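Long-range contacts in MdcA (Pseudomonas aeruginosa, PDB 5VIT), which probably transfers acyl carrier protein from its acetyl thioester to malonate, as the alpha subunit of malonate decarboxylase: residues G31-R36 against D211-A216; V73-L78 against L99-K104; L316-Y321 against G543-P548. All coordinates share one frame; numbering follows the deposited sequence.

Contact 1. Residues G31-R36 against D211-A216; sequences GAVLPR and DFVVEA
The Phe212 ring turns its edge toward Gly31 and Ala32: the carbonyl oxygens of both lie close to its plane, Gly31 O 3.7 Å from Phe212 CE2. Leu34 reaches the same ring obliquely through CD1, which also rests 3.8 Å from Phe212 CB. At the other end of the contact the guanidinium of Arg36 presents its edge to the backbone of Glu215. Arg36 NH1 donates to Glu215 O over 3.1 Å, in the guanidinium plane but from above the carbonyl plane. A longer salt bridge runs from Arg36 NH1 to Glu215 OE2 (3.6 Å), the guanidinium and carboxylate planes lying 14° apart. In the Arg36 chain a bend at chi3 (52°) turns NE out of the line of CB, CG and CD.

Between these ends two backbone bonds join the strands: Val213 N to Ala32 O (2.7 Å) and Leu34 N to Val213 O (2.8 Å, nearly straight at 178°). On the sheet face carrying Val33 and Val213 their CG2 methyls meet, while on the other face Leu34 CB packs 3.6 Å from Val214 CG2. Leu39, Ala42 and Leu46 of helix 39-46 cover that second face. Through the Val33-Val213 pairing, residues 33-34 form a short, weakly bonded outer strand, parallel to 212-215, at one border of a parallel, Rossmann-like alpha/beta sheet.

Contact 2. Residues V73-L78 against L99-K104; sequences VDPGKL and LGIARK
Ile101 meets Val73, Pro75 and Leu78 just beyond the Schellman motif that ends helix 91-98, within the beta-alpha-beta crossover linking strands 81-85 and 102-107. Its branches divide the work. Ile101 CG1 lies beside the backbone N (chi1 -50°) and approaches Pro75 CG at 4.2 Å, while Ile101 CD1 continues to within 3.8 Å of Val73 O. The other branch, Ile101 CG2, lies 3.6 Å from Leu78 O and 4.3 Å from Leu78 CB. The Ile101 CA-H also points at Leu78 O, with Ile101 CA and Leu78 O 3.5 Å apart, so one carbonyl receives the residue's backbone while its side chain packs alongside. The Pro75 ring also faces the helix end, with Pro75 CG 3.7 Å from Leu99 O.

Each side is shaped by its own turn. Gly100 has a positive phi (81°), which lets the chain leave the helix and brings Ile101 up to the loop. In 73-78, Asp74 O accepts two backbone bonds, from Lys77 N and Leu78 N; the first closes a type I beta turn with Pro75 and Gly76 at its corners. The Asp74 side chain adds a weak bond from OD1 to Gly76 N, as in an Asx turn. Farther out, Glu44 of helix 39-46 takes the N-H of Asp74 through OE1. Ile101 is tied to the neighbouring strand by backbone bonding with Leu81, and its side chain also touches Leu96 of helix 91-98. A water donates to Gly100 O at 2.6 Å and makes a longer, weak bond to Pro75 O.

Contact 3. Residues L316-Y321 against G543-P548; sequences LGMEGY and GLYQPP
A Met-aromatic contact between Met318 and Tyr545 joins the turn leading into helix 319-323 to the C-terminal loop that follows helix 534-540. The sulfur of Met318 sits 4.2 Å from the centroid of the Tyr545 ring, obliquely, 32° off the ring normal. Tyr545 CG is anti to the backbone N (chi1 173°), and the ring presents its edge to the carbonyl oxygens of Leu316 and Gly317. Ile298 of helix 298-302 touches both Met318 and Tyr545.

Beside the ring the two backbones come very close. Gln546 N donates to Gly317 O in an almost straight bond of 2.9 Å (178° at the hydrogen). Lacking a side chain, Gly317 can bring its CA within 3.0 Å of Gln546 O in a CA-H...O contact, and its positive phi is one that suits glycine. Gly317 N is held from its own side by Glu319 OE1 (2.8 Å), which uses its syn lone pair; OE2 bonds Thr314.

Toward the helix, Leu544 CB packs against Tyr321 CB at 3.7 Å, their side chains crossing at about a right angle, while Tyr321 OH reaches Glu302. At the opposite end Pro548 CD lies 3.3 Å from Leu316 O. That same oxygen accepts a bond from a water (2.8 Å), which also lies 2.7 Å from Tyr545 OH.

In the fold
Contacts 1 and 2 both reach one parallel sheet in the N-terminal half of the chain, their centres 23 Å apart and their nearest atoms about 11 Å apart. Contact 1 joins strand 33-34 to strand 212-215 at one border; contact 2 lies toward the other, where strand 102-107 runs between 81-85 and 127-131. Along the sequence contact 2 is nested inside the loop that contact 1 closes, and helix 39-46 touches both. Contact 3 follows in series, its centre 30 Å from contact 1 and 39 Å from contact 2. It joins the C-terminal loop to residues 316-321, just after strand 308-310 of the second sheet, so the chain's end is fastened back onto that later part.

Contact 1. Residues G31-R36 against D211-A216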
loop_
_atom_site.group_PDB
_atom_site.type_symbol
_atom_site.label_atom_id
_atom_site.label_comp_id
_atom_site.label_asym_id
_atom_site.label_seq_id
_atom_site.Cartn_x
_atom_site.Cartn_y
_atom_site.Cartn_z
ATOM N N GLY A 31 15.484 -62.280 -17.837
ATOM C CA GLY A 31 15.502 -61.939 -16.430
ATOM C C GLY A 31 14.708 -60.660 -16.259
ATOM O O GLY A 31 13.542 -60.595 -16.640
ATOM N N ALA A 32 15.350 -59.634 -15.713
ATOM C CA ALA A 32 14.690 -58.354 -15.480
ATOM C C ALA A 32 14.784 -57.434 -16.698
ATOM O O ALA A 32 14.160 -56.375 -16.738
ATOM C CB ALA A 32 15.293 -57.673 -14.256
ATOM N N VAL A 33 15.561 -57.842 -17.696
ATOM C CA VAL A 33 15.830 -56.968 -18.829
ATOM C C VAL A 33 14.922 -57.268 -20.017
ATOM O O VAL A 33 14.836 -58.404 -20.479
ATOM C CB VAL A 33 17.303 -57.069 -19.265
ATOM C CG1 VAL A 33 17.552 -56.220 -20.487
ATOM C CG2 VAL A 33 18.228 -56.668 -18.120
ATOM N N LEU A 34 14.232 -56.237 -20.496
ATOM C CA LEU A 34 13.392 -56.350 -21.677
ATOM C C LEU A 34 14.116 -55.849 -22.913
ATOM O O LEU A 34 14.800 -54.827 -22.874
ATOM C CB LEU A 34 12.084 -55.569 -21.508
ATOM C CG LEU A 34 10.916 -56.258 -20.795
ATOM C CD1 LEU A 34 9.793 -55.266 -20.524
ATOM C CD2 LEU A 34 10.402 -57.425 -21.625
ATOM N N PRO A 35 13.970 -56.581 -24.020
ATOM C CA PRO A 35 14.507 -56.145 -25.305
ATOM C C PRO A 35 13.753 -54.932 -25.827
ATOM O O PRO A 35 12.514 -54.937 -25.877
ATOM C CB PRO A 35 14.290 -57.365 -26.211
ATOM C CG PRO A 35 14.119 -58.513 -25.276
ATOM C CD PRO A 35 13.413 -57.939 -24.092
ATOM N N ARG A 36 14.500 -53.905 -26.217
ATOM C CA ARG A 36 13.921 -52.690 -26.776
ATOM C C ARG A 36 13.049 -52.982 -28.009
ATOM O O ARG A 36 12.112 -52.242 -28.303
ATOM C CB ARG A 36 15.043 -51.705 -27.115
ATOM C CG ARG A 36 14.621 -50.472 -27.876
ATOM C CD ARG A 36 15.770 -49.481 -27.988
ATOM N NE ARG A 36 16.984 -50.100 -28.510
ATOM C CZ ARG A 36 18.073 -50.342 -27.783
ATOM N NH1 ARG A 36 18.113 -50.009 -26.494
ATOM N NH2 ARG A 36 19.130 -50.912 -28.346
ATOM N N ASP A 211 10.250 -54.612 -11.668
ATOM C CA ASP A 211 9.992 -55.876 -12.338
ATOM C C ASP A 211 10.766 -55.988 -13.655
ATOM O O ASP A 211 11.344 -57.038 -13.961
ATOM C CB ASP A 211 8.494 -56.046 -12.579
ATOM C CG ASP A 211 7.696 -56.102 -11.275
ATOM O OD1 ASP A 211 7.964 -57.010 -10.445
ATOM O OD2 ASP A 211 6.817 -55.221 -11.078
ATOM N N PHE A 212 10.791 -54.914 -14.432
ATOM C CA PHE A 212 11.548 -54.933 -15.679
ATOM C C PHE A 212 12.294 -53.632 -15.916
ATOM O O PHE A 212 11.824 -52.562 -15.525
ATOM C CB PHE A 212 10.625 -55.220 -16.863
ATOM C CG PHE A 212 10.012 -56.581 -16.829
ATOM C CD1 PHE A 212 8.638 -56.737 -16.669
ATOM C CD2 PHE A 212 10.809 -57.716 -16.938
ATOM C CE1 PHE A 212 8.063 -58.004 -16.635
ATOM C CE2 PHE A 212 10.244 -58.979 -16.904
ATOM C CZ PHE A 212 8.868 -59.123 -16.749
ATOM N N VAL A 213 13.464 -53.737 -16.541
ATOM C CA VAL A 213 14.173 -52.575 -17.071
ATOM C C VAL A 213 14.327 -52.698 -18.591
ATOM O O VAL A 213 14.368 -53.809 -19.141
ATOM C CB VAL A 213 15.561 -52.394 -16.435
ATOM C CG1 VAL A 213 15.425 -52.044 -14.978
ATOM C CG2 VAL A 213 16.388 -53.652 -16.604
ATOM N N VAL A 214 14.381 -51.549 -19.266
ATOM C CA VAL A 214 14.569 -51.480 -20.711
ATOM C C VAL A 214 15.561 -50.377 -21.024
ATOM O O VAL A 214 15.407 -49.249 -20.545
ATOM C CB VAL A 214 13.259 -51.169 -21.465
ATOM C CG1 VAL A 214 13.442 -51.396 -22.956
ATOM C CG2 VAL A 214 12.124 -52.016 -20.939
ATOM N N GLU A 215 16.574 -50.682 -21.822
ATOM C CA GLU A 215 17.427 -49.622 -22.343
ATOM C C GLU A 215 16.606 -48.808 -23.346
ATOM O O GLU A 215 16.049 -49.348 -24.303
ATOM C CB GLU A 215 18.695 -50.188 -22.987
ATOM C CG GLU A 215 19.798 -49.139 -23.172
ATOM C CD GLU A 215 21.123 -49.730 -23.649
ATOM O OE1 GLU A 215 21.969 -50.093 -22.790
ATOM O OE2 GLU A 215 21.314 -49.825 -24.883
ATOM N N ALA A 216 16.501 -47.508 -23.108
ATOM C CA ALA A 216 15.665 -46.676 -23.960
ATOM C C ALA A 216 16.334 -46.438 -25.315
ATOM O O ALA A 216 17.561 -46.507 -25.433
ATOM C CB ALA A 216 15.363 -45.363 -23.276
#

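Contact 2. Residues V73-L78 against L99-K104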
loop_
_atom_site.group_PDB
_atom_site.type_symbol
_atom_site.label_atom_id
_atom_site.label_comp_id
_atom_site.label_asym_id
_atom_site.label_seq_id
_atom_site.Cartn_x
_atom_site.Cartn_y
_atom_site.Cartn_z
ATOM N N VAL A 73 0.498 -49.255 -29.355
ATOM C CA VAL A 73 -0.121 -50.497 -28.923
ATOM C C VAL A 73 -1.439 -50.719 -29.672
ATOM O O VAL A 73 -2.098 -49.755 -30.073
ATOM C CB VAL A 73 -0.329 -50.482 -27.375
ATOM C CG1 VAL A 73 -1.444 -51.388 -26.944
ATOM C CG2 VAL A 73 0.968 -50.853 -26.661
ATOM N N ASP A 74 -1.793 -51.987 -29.886
ATOM C CA ASP A 74 -3.055 -52.352 -30.523
ATOM C C ASP A 74 -4.243 -52.035 -29.615
ATOM O O ASP A 74 -4.451 -52.715 -28.610
ATOM C CB ASP A 74 -3.037 -53.844 -30.897
ATOM C CG ASP A 74 -4.318 -54.303 -31.595
ATOM O OD1 ASP A 74 -5.031 -53.463 -32.183
ATOM O OD2 ASP A 74 -4.603 -55.521 -31.568
ATOM N N PRO A 75 -5.042 -51.013 -29.979
ATOM C CA PRO A 75 -6.176 -50.580 -29.150
ATOM C C PRO A 75 -7.226 -51.666 -28.972
ATOM O O PRO A 75 -8.139 -51.504 -28.163
ATOM C CB PRO A 75 -6.761 -49.387 -29.927
ATOM C CG PRO A 75 -5.674 -48.947 -30.844
ATOM C CD PRO A 75 -4.924 -50.203 -31.203
ATOM N N GLY A 76 -7.109 -52.755 -29.724
ATOM C CA GLY A 76 -8.037 -53.858 -29.582
ATOM C C GLY A 76 -7.554 -54.786 -28.489
ATOM O O GLY A 76 -8.264 -55.701 -28.081
ATOM N N LYS A 77 -6.329 -54.549 -28.026
ATOM C CA LYS A 77 -5.733 -55.335 -26.951
ATOM C C LYS A 77 -5.651 -54.506 -25.674
ATOM O O LYS A 77 -5.913 -55.004 -24.575
ATOM C CB LYS A 77 -4.341 -55.834 -27.343
ATOM C CG LYS A 77 -4.325 -56.799 -28.514
ATOM C CD LYS A 77 -2.953 -57.442 -28.669
ATOM C CE LYS A 77 -3.004 -58.633 -29.610
ATOM N NZ LYS A 77 -1.738 -59.409 -29.588
ATOM N N LEU A 78 -5.280 -53.238 -25.824
ATOM C CA LEU A 78 -5.267 -52.328 -24.692
ATOM C C LEU A 78 -6.179 -51.157 -24.973
ATOM O O LEU A 78 -5.962 -50.378 -25.892
ATOM C CB LEU A 78 -3.853 -51.849 -24.379
ATOM C CG LEU A 78 -2.910 -52.915 -23.827
ATOM C CD1 LEU A 78 -1.561 -52.306 -23.477
ATOM C CD2 LEU A 78 -3.529 -53.587 -22.613
ATOM N N LEU A 99 -6.489 -42.307 -29.744
ATOM C CA LEU A 99 -6.340 -43.609 -30.377
ATOM C C LEU A 99 -7.278 -44.653 -29.775
ATOM O O LEU A 99 -7.400 -45.761 -30.306
ATOM C CB LEU A 99 -4.887 -44.092 -30.268
ATOM C CG LEU A 99 -3.788 -43.325 -31.010
ATOM C CD1 LEU A 99 -2.420 -43.754 -30.516
ATOM C CD2 LEU A 99 -3.881 -43.561 -32.498
ATOM N N GLY A 100 -7.920 -44.315 -28.657
ATOM C CA GLY A 100 -8.801 -45.254 -27.966
ATOM C C GLY A 100 -8.101 -46.274 -27.075
ATOM O O GLY A 100 -8.673 -47.303 -26.714
ATOM N N ILE A 101 -6.853 -45.991 -26.720
ATOM C CA ILE A 101 -6.098 -46.835 -25.791
ATOM C C ILE A 101 -6.452 -46.505 -24.334
ATOM O O ILE A 101 -6.543 -47.391 -23.480
ATOM C CB ILE A 101 -4.586 -46.666 -26.010
ATOM C CG1 ILE A 101 -4.262 -46.832 -27.506
ATOM C CG2 ILE A 101 -3.787 -47.632 -25.113
ATOM C CD1 ILE A 101 -2.786 -46.687 -27.870
ATOM N N ALA A 102 -6.645 -45.216 -24.074
ATOM C CA ALA A 102 -6.964 -44.720 -22.746
ATOM C C ALA A 102 -8.344 -44.068 -22.736
ATOM O O ALA A 102 -8.799 -43.543 -23.750
ATOM C CB ALA A 102 -5.887 -43.719 -22.270
ATOM N N ARG A 103 -9.001 -44.105 -21.583
ATOM C CA ARG A 103 -10.313 -43.488 -21.431
ATOM C C ARG A 103 -10.334 -42.475 -20.279
ATOM O O ARG A 103 -10.817 -41.348 -20.430
ATOM C CB ARG A 103 -11.380 -44.553 -21.190
ATOM C CG ARG A 103 -12.792 -43.987 -21.214
ATOM C CD ARG A 103 -13.823 -44.912 -20.546
ATOM N NE ARG A 103 -13.368 -46.288 -20.305
ATOM C CZ ARG A 103 -13.277 -46.841 -19.096
ATOM N NH1 ARG A 103 -13.603 -46.130 -18.018
ATOM N NH2 ARG A 103 -12.866 -48.097 -18.960
ATOM N N LYS A 104 -9.812 -42.881 -19.126
ATOM C CA LYS A 104 -9.851 -42.018 -17.951
ATOM C C LYS A 104 -8.491 -41.478 -17.556
ATOM O O LYS A 104 -7.443 -42.130 -17.730
ATOM C CB LYS A 104 -10.474 -42.744 -16.759
ATOM C CG LYS A 104 -11.989 -42.685 -16.765
ATOM C CD LYS A 104 -12.587 -43.265 -15.495
ATOM C CE LYS A 104 -12.355 -42.352 -14.275
ATOM N NZ LYS A 104 -12.622 -40.894 -14.528
HETATM O O HOH W 1 -10.433 -48.899 -27.779
#

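Contact 3. Residues L316-Y321 against G543-P548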
loop_
_atom_site.group_PDB
_atom_site.type_symbol
_atom_site.label_atom_id
_atom_site.label_comp_id
_atom_site.label_asym_id
_atom_site.label_seq_id
_atom_site.Cartn_x
_atom_site.Cartn_y
_atom_site.Cartn_z
ATOM N N LEU A 316 17.191 -28.962 -16.126
ATOM C CA LEU A 316 18.219 -29.431 -17.045
ATOM C C LEU A 316 19.350 -28.435 -17.197
ATOM O O LEU A 316 19.127 -27.270 -17.538
ATOM C CB LEU A 316 17.620 -29.739 -18.416
ATOM C CG LEU A 316 18.566 -30.366 -19.440
ATOM C CD1 LEU A 316 19.170 -31.637 -18.871
ATOM C CD2 LEU A 316 17.828 -30.655 -20.751
ATOM N N GLY A 317 20.562 -28.916 -16.918
ATOM C CA GLY A 317 21.763 -28.122 -17.041
ATOM C C GLY A 317 22.291 -27.609 -15.724
ATOM O O GLY A 317 23.401 -27.079 -15.654
ATOM N N MET A 318 21.502 -27.768 -14.669
ATOM C CA MET A 318 21.935 -27.317 -13.358
ATOM C C MET A 318 22.738 -28.401 -12.609
ATOM O O MET A 318 23.377 -28.105 -11.582
ATOM C CB MET A 318 20.724 -26.874 -12.526
ATOM C CG MET A 318 20.088 -25.564 -12.989
ATOM S SD MET A 318 21.185 -24.179 -12.653
ATOM C CE MET A 318 21.079 -24.031 -10.867
ATOM N N GLU A 319 22.705 -29.635 -13.127
ATOM C CA GLU A 319 23.256 -30.813 -12.415
ATOM C C GLU A 319 24.696 -30.614 -11.965
ATOM O O GLU A 319 25.022 -30.811 -10.789
ATOM C CB GLU A 319 23.178 -32.070 -13.294
ATOM C CG GLU A 319 21.761 -32.602 -13.548
ATOM C CD GLU A 319 20.936 -31.721 -14.487
ATOM O OE1 GLU A 319 21.524 -30.851 -15.169
ATOM O OE2 GLU A 319 19.698 -31.905 -14.538
ATOM N N GLY A 320 25.550 -30.209 -12.905
ATOM C CA GLY A 320 26.953 -29.984 -12.613
ATOM C C GLY A 320 27.174 -28.880 -11.601
ATOM O O GLY A 320 28.094 -28.941 -10.784
ATOM N N TYR A 321 26.333 -27.851 -11.647
ATOM C CA TYR A 321 26.478 -26.738 -10.704
ATOM C C TYR A 321 26.075 -27.172 -9.296
ATOM O O TYR A 321 26.771 -26.877 -8.323
ATOM C CB TYR A 321 25.647 -25.527 -11.160
ATOM C CG TYR A 321 25.464 -24.438 -10.116
ATOM C CD1 TYR A 321 26.437 -23.462 -9.918
ATOM C CD2 TYR A 321 24.306 -24.371 -9.352
ATOM C CE1 TYR A 321 26.264 -22.463 -8.996
ATOM C CE2 TYR A 321 24.126 -23.377 -8.417
ATOM C CZ TYR A 321 25.107 -22.419 -8.247
ATOM O OH TYR A 321 24.933 -21.420 -7.313
ATOM N N GLY A 543 30.563 -20.926 -15.066
ATOM C CA GLY A 543 30.535 -21.849 -16.185
ATOM C C GLY A 543 29.896 -23.204 -15.907
ATOM O O GLY A 543 29.778 -24.017 -16.815
ATOM N N LEU A 544 29.470 -23.454 -14.669
ATOM C CA LEU A 544 28.922 -24.772 -14.326
ATOM C C LEU A 544 27.540 -25.028 -14.912
ATOM O O LEU A 544 27.239 -26.146 -15.313
ATOM C CB LEU A 544 28.871 -24.949 -12.814
ATOM C CG LEU A 544 30.243 -25.125 -12.181
ATOM C CD1 LEU A 544 30.120 -25.263 -10.689
ATOM C CD2 LEU A 544 30.931 -26.327 -12.787
ATOM N N TYR A 545 26.700 -23.994 -14.969
ATOM C CA TYR A 545 25.369 -24.139 -15.554
ATOM C C TYR A 545 25.470 -24.339 -17.062
ATOM O O TYR A 545 26.104 -23.560 -17.761
ATOM C CB TYR A 545 24.490 -22.918 -15.222
ATOM C CG TYR A 545 23.141 -22.893 -15.923
ATOM C CD1 TYR A 545 22.390 -24.055 -16.095
ATOM C CD2 TYR A 545 22.600 -21.689 -16.389
ATOM C CE1 TYR A 545 21.150 -24.023 -16.738
ATOM C CE2 TYR A 545 21.368 -21.646 -17.024
ATOM C CZ TYR A 545 20.647 -22.815 -17.198
ATOM O OH TYR A 545 19.427 -22.754 -17.822
ATOM N N GLN A 546 24.832 -25.396 -17.549
ATOM C CA GLN A 546 24.822 -25.745 -18.959
ATOM C C GLN A 546 23.419 -25.576 -19.509
ATOM O O GLN A 546 22.634 -26.510 -19.453
ATOM C CB GLN A 546 25.251 -27.205 -19.159
ATOM C CG GLN A 546 26.571 -27.588 -18.525
ATOM C CD GLN A 546 27.748 -27.158 -19.355
ATOM O OE1 GLN A 546 28.426 -26.172 -19.041
ATOM N NE2 GLN A 546 28.005 -27.896 -20.434
ATOM N N PRO A 547 23.088 -24.394 -20.047
ATOM C CA PRO A 547 21.684 -24.220 -20.460
ATOM C C PRO A 547 21.266 -25.189 -21.564
ATOM O O PRO A 547 22.079 -25.494 -22.432
ATOM C CB PRO A 547 21.624 -22.766 -20.953
ATOM C CG PRO A 547 23.029 -22.313 -21.078
ATOM C CD PRO A 547 23.900 -23.179 -20.227
ATOM N N PRO A 548 20.020 -25.694 -21.511
ATOM C CA PRO A 548 19.526 -26.509 -22.627
ATOM C C PRO A 548 19.467 -25.683 -23.901
ATOM O O PRO A 548 19.424 -24.448 -23.834
ATOM C CB PRO A 548 18.120 -26.944 -22.175
ATOM C CG PRO A 548 17.761 -26.055 -21.058
ATOM C CD PRO A 548 19.039 -25.587 -20.417
HETATM O O HOH W 2 17.714 -24.821 -17.595
#